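Local coordinates for putative uncharacterized protein (Chaetomium thermophilum, PDB 5T8V), which probably acts as a cohesin loader that associates with chromatin, this chain being the C-terminal, HEAT-repeat part of the Scc2 protein, at residues I1280-Y1288 with I1377-Y1388; V1312-V1320 with R1363-L1374. All coordinates share one frame; numbering follows the deposited sequence.

Contact 1: residues I1280-Y1288 with I1377-Y1388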
# COMPACT_ATOMS: atom_id res chain seq x y z
N ILE A 1280 16.14 17.21 33.65
CA ILE A 1280 14.80 16.64 33.86
C ILE A 1280 14.03 16.59 32.54
O ILE A 1280 13.30 15.63 32.27
CB ILE A 1280 14.02 17.42 34.94
CG1 ILE A 1280 13.72 18.85 34.50
CG2 ILE A 1280 14.76 17.40 36.26
CD1 ILE A 1280 12.32 19.04 33.96
N GLU A 1281 14.21 17.61 31.69
CA GLU A 1281 13.62 17.56 30.36
C GLU A 1281 14.13 16.36 29.58
O GLU A 1281 13.45 15.88 28.67
CB GLU A 1281 13.91 18.86 29.61
CG GLU A 1281 13.18 20.07 30.17
CD GLU A 1281 13.60 21.37 29.52
OE1 GLU A 1281 14.82 21.58 29.34
OE2 GLU A 1281 12.72 22.18 29.17
N ASN A 1282 15.33 15.86 29.91
CA ASN A 1282 15.80 14.61 29.33
C ASN A 1282 15.04 13.42 29.91
O ASN A 1282 14.73 12.47 29.19
CB ASN A 1282 17.30 14.44 29.56
CG ASN A 1282 18.14 15.26 28.60
OD1 ASN A 1282 18.25 14.92 27.43
ND2 ASN A 1282 18.75 16.32 29.11
N LEU A 1283 14.74 13.46 31.21
CA LEU A 1283 14.02 12.35 31.84
C LEU A 1283 12.62 12.21 31.25
O LEU A 1283 12.11 11.10 31.12
CB LEU A 1283 13.95 12.56 33.35
CG LEU A 1283 15.28 12.58 34.10
CD1 LEU A 1283 15.07 12.98 35.55
CD2 LEU A 1283 15.99 11.24 34.01
N ALA A 1284 11.99 13.34 30.91
CA ALA A 1284 10.64 13.29 30.35
C ALA A 1284 10.55 12.30 29.19
O ALA A 1284 9.61 11.49 29.11
CB ALA A 1284 10.20 14.68 29.90
N PHE A 1285 11.51 12.35 28.28
CA PHE A 1285 11.52 11.51 27.08
C PHE A 1285 12.87 10.83 26.98
O PHE A 1285 13.91 11.50 27.06
CB PHE A 1285 11.24 12.35 25.83
CG PHE A 1285 10.49 13.62 26.11
CD1 PHE A 1285 9.10 13.64 26.11
CD2 PHE A 1285 11.17 14.80 26.37
CE1 PHE A 1285 8.41 14.81 26.37
CE2 PHE A 1285 10.48 15.97 26.63
CZ PHE A 1285 9.10 15.98 26.63
N PHE A 1286 12.87 9.51 26.79
CA PHE A 1286 14.13 8.77 26.75
C PHE A 1286 14.04 7.45 26.00
O PHE A 1286 15.07 6.84 25.69
CB PHE A 1286 14.62 8.49 28.18
CG PHE A 1286 15.83 9.29 28.60
CD1 PHE A 1286 16.85 9.58 27.70
CD2 PHE A 1286 15.96 9.73 29.91
CE1 PHE A 1286 17.95 10.31 28.10
CE2 PHE A 1286 17.06 10.45 30.31
CZ PHE A 1286 18.06 10.74 29.40
N GLU A 1287 12.82 6.99 25.69
CA GLU A 1287 12.62 5.67 25.09
C GLU A 1287 13.22 4.58 25.98
O GLU A 1287 14.14 3.85 25.59
CB GLU A 1287 13.21 5.62 23.67
CG GLU A 1287 12.32 6.21 22.59
CD GLU A 1287 11.07 5.39 22.35
OE1 GLU A 1287 10.16 5.42 23.21
OE2 GLU A 1287 10.99 4.70 21.31
N TYR A 1288 12.69 4.49 27.19
CA TYR A 1288 13.13 3.47 28.13
C TYR A 1288 12.80 2.08 27.58
O TYR A 1288 11.79 1.89 26.89
CB TYR A 1288 12.47 3.68 29.49
CG TYR A 1288 12.70 5.05 30.08
CD1 TYR A 1288 13.81 5.31 30.87
CD2 TYR A 1288 11.82 6.09 29.84
CE1 TYR A 1288 14.03 6.57 31.41
CE2 TYR A 1288 12.02 7.35 30.37
CZ TYR A 1288 13.13 7.58 31.15
OH TYR A 1288 13.34 8.83 31.69
N ILE A 1377 10.58 18.35 38.85
CA ILE A 1377 10.82 16.92 39.05
C ILE A 1377 9.50 16.18 39.15
O ILE A 1377 9.26 15.21 38.43
CB ILE A 1377 11.69 16.69 40.31
CG1 ILE A 1377 13.09 17.28 40.12
CG2 ILE A 1377 11.79 15.20 40.62
CD1 ILE A 1377 13.89 17.34 41.40
N TRP A 1378 8.63 16.63 40.05
CA TRP A 1378 7.35 15.94 40.25
C TRP A 1378 6.48 16.02 39.00
O TRP A 1378 5.73 15.08 38.71
CB TRP A 1378 6.61 16.53 41.44
CG TRP A 1378 5.37 15.76 41.78
CD1 TRP A 1378 4.10 16.05 41.40
CD2 TRP A 1378 5.30 14.57 42.57
NE1 TRP A 1378 3.23 15.11 41.90
CE2 TRP A 1378 3.94 14.19 42.62
CE3 TRP A 1378 6.24 13.78 43.23
CZ2 TRP A 1378 3.51 13.06 43.31
CZ3 TRP A 1378 5.81 12.66 43.91
CH2 TRP A 1378 4.46 12.31 43.95
N GLU A 1379 6.55 17.13 38.26
CA GLU A 1379 5.80 17.23 37.01
C GLU A 1379 6.21 16.11 36.05
O GLU A 1379 5.36 15.35 35.56
CB GLU A 1379 6.02 18.60 36.38
CG GLU A 1379 5.24 18.83 35.09
CD GLU A 1379 3.74 18.82 35.30
OE1 GLU A 1379 3.30 19.02 36.46
OE2 GLU A 1379 3.00 18.60 34.32
N VAL A 1380 7.51 16.00 35.78
CA VAL A 1380 7.99 14.91 34.92
C VAL A 1380 7.61 13.56 35.51
O VAL A 1380 7.31 12.61 34.78
CB VAL A 1380 9.51 15.03 34.71
CG1 VAL A 1380 10.04 13.83 33.93
CG2 VAL A 1380 9.84 16.32 33.97
N ARG A 1381 7.64 13.45 36.84
CA ARG A 1381 7.29 12.19 37.50
C ARG A 1381 5.87 11.77 37.14
O ARG A 1381 5.65 10.67 36.64
CB ARG A 1381 7.47 12.33 39.01
CG ARG A 1381 7.01 11.12 39.82
CD ARG A 1381 5.59 11.29 40.33
NE ARG A 1381 5.17 10.18 41.17
CZ ARG A 1381 3.92 9.99 41.59
NH1 ARG A 1381 2.96 10.84 41.25
NH2 ARG A 1381 3.63 8.94 42.35
N THR A 1382 4.90 12.64 37.40
CA THR A 1382 3.52 12.34 37.04
C THR A 1382 3.40 12.06 35.55
O THR A 1382 2.69 11.13 35.13
CB THR A 1382 2.60 13.49 37.44
OG1 THR A 1382 2.98 14.68 36.74
CG2 THR A 1382 2.67 13.74 38.94
N TYR A 1383 4.09 12.85 34.72
CA TYR A 1383 4.04 12.63 33.28
C TYR A 1383 4.49 11.22 32.92
O TYR A 1383 3.95 10.61 32.00
CB TYR A 1383 4.90 13.66 32.56
CG TYR A 1383 5.07 13.37 31.08
CD1 TYR A 1383 4.03 13.58 30.19
CD2 TYR A 1383 6.27 12.88 30.59
CE1 TYR A 1383 4.18 13.31 28.84
CE2 TYR A 1383 6.43 12.61 29.24
CZ TYR A 1383 5.38 12.83 28.37
OH TYR A 1383 5.54 12.56 27.03
N LEU A 1384 5.49 10.69 33.63
CA LEU A 1384 5.94 9.33 33.36
C LEU A 1384 4.95 8.30 33.90
O LEU A 1384 4.66 7.31 33.24
CB LEU A 1384 7.32 9.10 33.98
CG LEU A 1384 8.50 9.92 33.43
CD1 LEU A 1384 9.80 9.46 34.08
CD2 LEU A 1384 8.60 9.83 31.92
N ARG A 1385 4.43 8.53 35.11
CA ARG A 1385 3.48 7.60 35.70
C ARG A 1385 2.26 7.42 34.80
O ARG A 1385 1.74 6.31 34.66
CB ARG A 1385 3.06 8.08 37.09
CG ARG A 1385 4.22 8.24 38.07
CD ARG A 1385 4.69 6.91 38.61
NE ARG A 1385 3.83 6.41 39.68
CZ ARG A 1385 4.08 5.32 40.40
NH1 ARG A 1385 3.23 4.95 41.35
NH2 ARG A 1385 5.18 4.61 40.18
N ARG A 1386 1.79 8.51 34.19
CA ARG A 1386 0.65 8.41 33.28
C ARG A 1386 1.07 7.99 31.88
O ARG A 1386 0.27 7.38 31.16
CB ARG A 1386 -0.11 9.74 33.23
CG ARG A 1386 -1.33 9.70 32.32
CD ARG A 1386 -2.57 10.25 33.01
NE ARG A 1386 -3.78 9.98 32.25
CZ ARG A 1386 -5.01 10.28 32.65
NH1 ARG A 1386 -5.21 10.87 33.82
NH2 ARG A 1386 -6.05 9.99 31.88
N LEU A 1387 2.31 8.29 31.48
CA LEU A 1387 2.77 7.95 30.14
C LEU A 1387 3.00 6.45 29.97
O LEU A 1387 3.10 5.99 28.83
CB LEU A 1387 4.06 8.71 29.83
CG LEU A 1387 4.75 8.38 28.50
CD1 LEU A 1387 3.83 8.66 27.33
CD2 LEU A 1387 6.05 9.16 28.36
N TYR A 1388 3.10 5.70 31.06
CA TYR A 1388 3.33 4.26 30.98
C TYR A 1388 2.26 3.50 31.75
O TYR A 1388 1.28 3.03 31.16
CB TYR A 1388 4.73 3.91 31.51
CG TYR A 1388 5.85 4.36 30.60
CD1 TYR A 1388 6.34 5.66 30.66
CD2 TYR A 1388 6.41 3.49 29.67
CE1 TYR A 1388 7.37 6.07 29.83
CE2 TYR A 1388 7.44 3.90 28.84
CZ TYR A 1388 7.91 5.19 28.92
OH TYR A 1388 8.93 5.60 28.09

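Contact 2: residues V1312-V1320 with R1363-L1374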
# COMPACT_ATOMS: atom_id res chain seq x y z
N VAL A 1312 12.99 22.04 52.34
CA VAL A 1312 12.61 23.25 51.60
C VAL A 1312 11.21 23.70 52.00
O VAL A 1312 11.00 24.83 52.45
CB VAL A 1312 12.72 23.01 50.09
CG1 VAL A 1312 12.20 24.22 49.31
CG2 VAL A 1312 14.16 22.72 49.70
N ALA A 1313 10.22 22.82 51.82
CA ALA A 1313 8.84 23.17 52.14
C ALA A 1313 8.71 23.65 53.58
O ALA A 1313 8.03 24.64 53.86
CB ALA A 1313 7.93 21.97 51.91
N GLN A 1314 9.37 22.96 54.52
CA GLN A 1314 9.30 23.33 55.92
C GLN A 1314 9.80 24.76 56.14
O GLN A 1314 9.07 25.63 56.65
CB GLN A 1314 10.11 22.32 56.74
CG GLN A 1314 10.23 22.62 58.22
CD GLN A 1314 11.49 23.38 58.55
OE1 GLN A 1314 12.59 23.01 58.12
NE2 GLN A 1314 11.35 24.46 59.30
N VAL A 1315 11.05 25.02 55.75
CA VAL A 1315 11.61 26.35 55.94
C VAL A 1315 10.84 27.40 55.16
O VAL A 1315 10.91 28.59 55.48
CB VAL A 1315 13.11 26.37 55.56
CG1 VAL A 1315 13.89 25.33 56.36
CG2 VAL A 1315 13.29 26.16 54.06
N ILE A 1316 10.10 26.99 54.12
CA ILE A 1316 9.24 27.93 53.41
C ILE A 1316 8.05 28.30 54.27
O ILE A 1316 7.71 29.49 54.43
CB ILE A 1316 8.80 27.34 52.06
CG1 ILE A 1316 9.95 27.42 51.05
CG2 ILE A 1316 7.56 28.07 51.52
CD1 ILE A 1316 9.66 26.76 49.71
N GLU A 1317 7.38 27.30 54.84
CA GLU A 1317 6.27 27.58 55.75
C GLU A 1317 6.70 28.52 56.86
O GLU A 1317 5.96 29.45 57.22
CB GLU A 1317 5.72 26.28 56.35
CG GLU A 1317 4.96 25.41 55.36
CD GLU A 1317 4.28 24.23 56.03
OE1 GLU A 1317 3.56 23.48 55.34
OE2 GLU A 1317 4.45 24.07 57.26
N SER A 1318 7.90 28.32 57.41
CA SER A 1318 8.35 29.22 58.47
C SER A 1318 8.69 30.60 57.92
O SER A 1318 8.03 31.59 58.25
CB SER A 1318 9.56 28.63 59.20
OG SER A 1318 9.96 29.48 60.27
N GLU A 1319 9.72 30.68 57.07
CA GLU A 1319 10.23 31.98 56.62
C GLU A 1319 9.16 32.76 55.86
O GLU A 1319 8.95 33.95 56.12
CB GLU A 1319 11.48 31.78 55.77
CG GLU A 1319 12.73 31.47 56.58
CD GLU A 1319 13.91 31.09 55.72
OE1 GLU A 1319 13.83 31.26 54.48
OE2 GLU A 1319 14.93 30.62 56.28
N VAL A 1320 8.49 32.11 54.91
CA VAL A 1320 7.47 32.79 54.12
C VAL A 1320 6.20 32.95 54.95
O VAL A 1320 5.18 32.34 54.66
CB VAL A 1320 7.18 32.03 52.81
CG1 VAL A 1320 6.25 32.85 51.91
CG2 VAL A 1320 8.47 31.71 52.07
N ARG A 1363 15.89 36.65 49.97
CA ARG A 1363 15.95 35.20 50.09
C ARG A 1363 14.80 34.54 49.34
O ARG A 1363 14.91 33.40 48.90
CB ARG A 1363 15.93 34.78 51.56
CG ARG A 1363 16.00 33.27 51.77
CD ARG A 1363 15.98 32.90 53.24
NE ARG A 1363 16.07 31.46 53.44
CZ ARG A 1363 17.21 30.78 53.48
NH1 ARG A 1363 18.37 31.40 53.33
NH2 ARG A 1363 17.19 29.46 53.66
N LEU A 1364 13.69 35.26 49.22
CA LEU A 1364 12.50 34.74 48.55
C LEU A 1364 12.86 34.03 47.25
O LEU A 1364 12.41 32.91 46.98
CB LEU A 1364 11.52 35.88 48.30
CG LEU A 1364 10.23 35.57 47.54
CD1 LEU A 1364 9.09 36.42 48.06
CD2 LEU A 1364 10.42 35.81 46.05
N ARG A 1365 13.68 34.68 46.42
CA ARG A 1365 14.10 34.07 45.16
C ARG A 1365 14.90 32.80 45.39
O ARG A 1365 14.94 31.92 44.52
CB ARG A 1365 14.91 35.06 44.34
CG ARG A 1365 14.11 36.25 43.82
CD ARG A 1365 15.00 37.26 43.14
NE ARG A 1365 16.03 37.77 44.05
CZ ARG A 1365 17.02 38.58 43.68
NH1 ARG A 1365 17.13 38.98 42.42
NH2 ARG A 1365 17.90 38.99 44.58
N GLN A 1366 15.57 32.69 46.54
CA GLN A 1366 16.32 31.48 46.84
C GLN A 1366 15.39 30.28 47.00
O GLN A 1366 15.66 29.20 46.46
CB GLN A 1366 17.15 31.69 48.11
CG GLN A 1366 18.22 30.64 48.35
CD GLN A 1366 19.09 30.97 49.55
OE1 GLN A 1366 18.61 31.43 50.58
NE2 GLN A 1366 20.40 30.75 49.41
N LEU A 1367 14.28 30.46 47.72
CA LEU A 1367 13.36 29.35 47.96
C LEU A 1367 12.41 29.13 46.79
O LEU A 1367 11.90 28.02 46.62
CB LEU A 1367 12.56 29.61 49.24
CG LEU A 1367 13.41 29.77 50.50
CD1 LEU A 1367 12.53 30.11 51.68
CD2 LEU A 1367 14.23 28.52 50.77
N THR A 1368 12.15 30.16 45.99
CA THR A 1368 11.46 29.94 44.73
C THR A 1368 12.33 29.13 43.78
O THR A 1368 11.88 28.15 43.18
CB THR A 1368 11.09 31.29 44.10
OG1 THR A 1368 10.28 32.04 45.01
CG2 THR A 1368 10.33 31.09 42.78
N ALA A 1369 13.61 29.51 43.65
CA ALA A 1369 14.58 28.70 42.93
C ALA A 1369 14.55 27.26 43.41
O ALA A 1369 14.45 26.32 42.61
CB ALA A 1369 15.98 29.29 43.10
N ALA A 1370 14.66 27.07 44.73
CA ALA A 1370 14.56 25.73 45.29
C ALA A 1370 13.31 25.02 44.80
O ALA A 1370 13.38 23.94 44.21
CB ALA A 1370 14.57 25.81 46.82
N SER A 1371 12.14 25.64 45.02
CA SER A 1371 10.87 25.00 44.71
C SER A 1371 10.80 24.56 43.25
O SER A 1371 10.55 23.38 42.96
CB SER A 1371 9.72 25.95 45.04
OG SER A 1371 9.72 26.32 46.41
N MET A 1372 11.01 25.49 42.32
CA MET A 1372 10.88 25.21 40.90
C MET A 1372 11.51 23.87 40.53
O MET A 1372 10.93 23.10 39.75
CB MET A 1372 11.54 26.32 40.07
CG MET A 1372 10.73 27.60 39.99
SD MET A 1372 11.48 28.77 38.84
CE MET A 1372 13.06 29.04 39.61
N ILE A 1373 12.69 23.59 41.07
CA ILE A 1373 13.34 22.31 40.82
C ILE A 1373 12.41 21.16 41.19
O ILE A 1373 12.12 20.28 40.38
CB ILE A 1373 14.67 22.23 41.58
CG1 ILE A 1373 15.62 23.33 41.11
CG2 ILE A 1373 15.31 20.85 41.39
CD1 ILE A 1373 16.91 23.43 41.90
N LEU A 1374 11.90 21.18 42.43
CA LEU A 1374 11.07 20.07 42.90
C LEU A 1374 9.76 19.97 42.12
O LEU A 1374 9.34 18.87 41.75
CB LEU A 1374 10.79 20.21 44.39
CG LEU A 1374 12.01 20.14 45.31
CD1 LEU A 1374 12.38 21.52 45.78
CD2 LEU A 1374 11.76 19.22 46.48

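Contact 1: residues I1280-Y1288 with I1377-Y1388
This is a buried, mostly apolar contact between two nearly parallel helices, in which the end of helix 1271-1284 and the loop after it lie against the last turns of helix 1364-1387. The local axes approach to 9.5 Å and run at 7° to each other. No hydrogen bond crosses between the segments. V1380 fits over the last turn of the first helix. Its two methyls divide the work: CG1 sits 3.6 Å from A1284 N, and CG2 meets I1280 CD1 at 3.7 Å. CG1 of V1380 lies anti to the backbone N (chi1 174°), which turns it toward A1284. I1280 also touches I1377 through its other branch, CG2. Further along, the carbonyl of A1284 points at the second helix. Its oxygen meets the edge of the Y1383 ring, near the ring plane, at CE2, and the methyl L1384 CD2 lies 3.4 Å from the same A1284 O. The F1285 and Y1383 rings form an oblique pair, with centroids 5.9 Å apart. Y1383 OH lies at the edge of the F1285 ring. One face of F1285 carries the methyl of A1284, and F1226 stacks on the ring. In the loop, Y1288 folds back so that its OH donates to L1283 O at 2.6 Å, in the carbonyl plane and on a lone pair. This bond fixes the tyrosine beside the helix end. Y1388, the first residue beyond the second helix, brings its OH to the ring edge of Y1288. L1297 and I1294 of helix 1291-1319 touch this region, while helix 1422-1431 packs on V1380 and Y1383. Such parallel packing of helices with one modelled helix between them in the chain is consistent with an alpha solenoid such as the HEAT-repeat array of Scc2.

Contact 2: residues V1312-V1320 with R1363-L1374
The carbonyl oxygen of L1367, next to I1316 CD1, is gripped twice by S1371. The backbone N and OG of S1371 reach it from opposite faces of the carbonyl plane, OG at 2.8 Å from L1367 O. The serine hydroxyl is thereby folded back onto its own helix, and I1316 CD1 rests against it. L1367 packs at the middle of the contact. Its CG is anti to the carbonyl carbon (chi1 -59°), and its two methyls spread over the facing helix. CD1 packs on I1316 CG1 at 3.8 Å, and CD2 meets V1315 CG2 at 4.2 Å. At one end, V1312 CG1 sits on A1370 CB at 3.8 Å, with L1374 beyond. At the exposed end, R1363 reaches out extended and crosses E1319 at about a right angle. Its NE is placed on E1319 OE1, at the guanidinium edge, as a salt bridge whose modelled length is doubtfully short. V1450 of helix 1439-1452 also touches I1316. The local axes run at 145° to each other, so this is antiparallel helix packing of the kind found within HEAT-repeat solenoids.

In the fold
Both contacts lie near the C-terminal end of the chain and share helix 1364-1387. Coming from the N terminus, the chain first runs through helix 1271-1284 and its following loop, which give the first side of contact 1. It then turns into helix 1291-1319, whose end gives the first side of contact 2. After an unmodelled segment, 1321-1362, the chain returns as helix 1364-1387. Its beginning closes contact 2 and its end closes contact 1, so the shorter loop sits within the longer one. The two centres are 24 Å apart. The contacts tie together the modelled helices 1271-1284, 1291-1319 and 1364-1387.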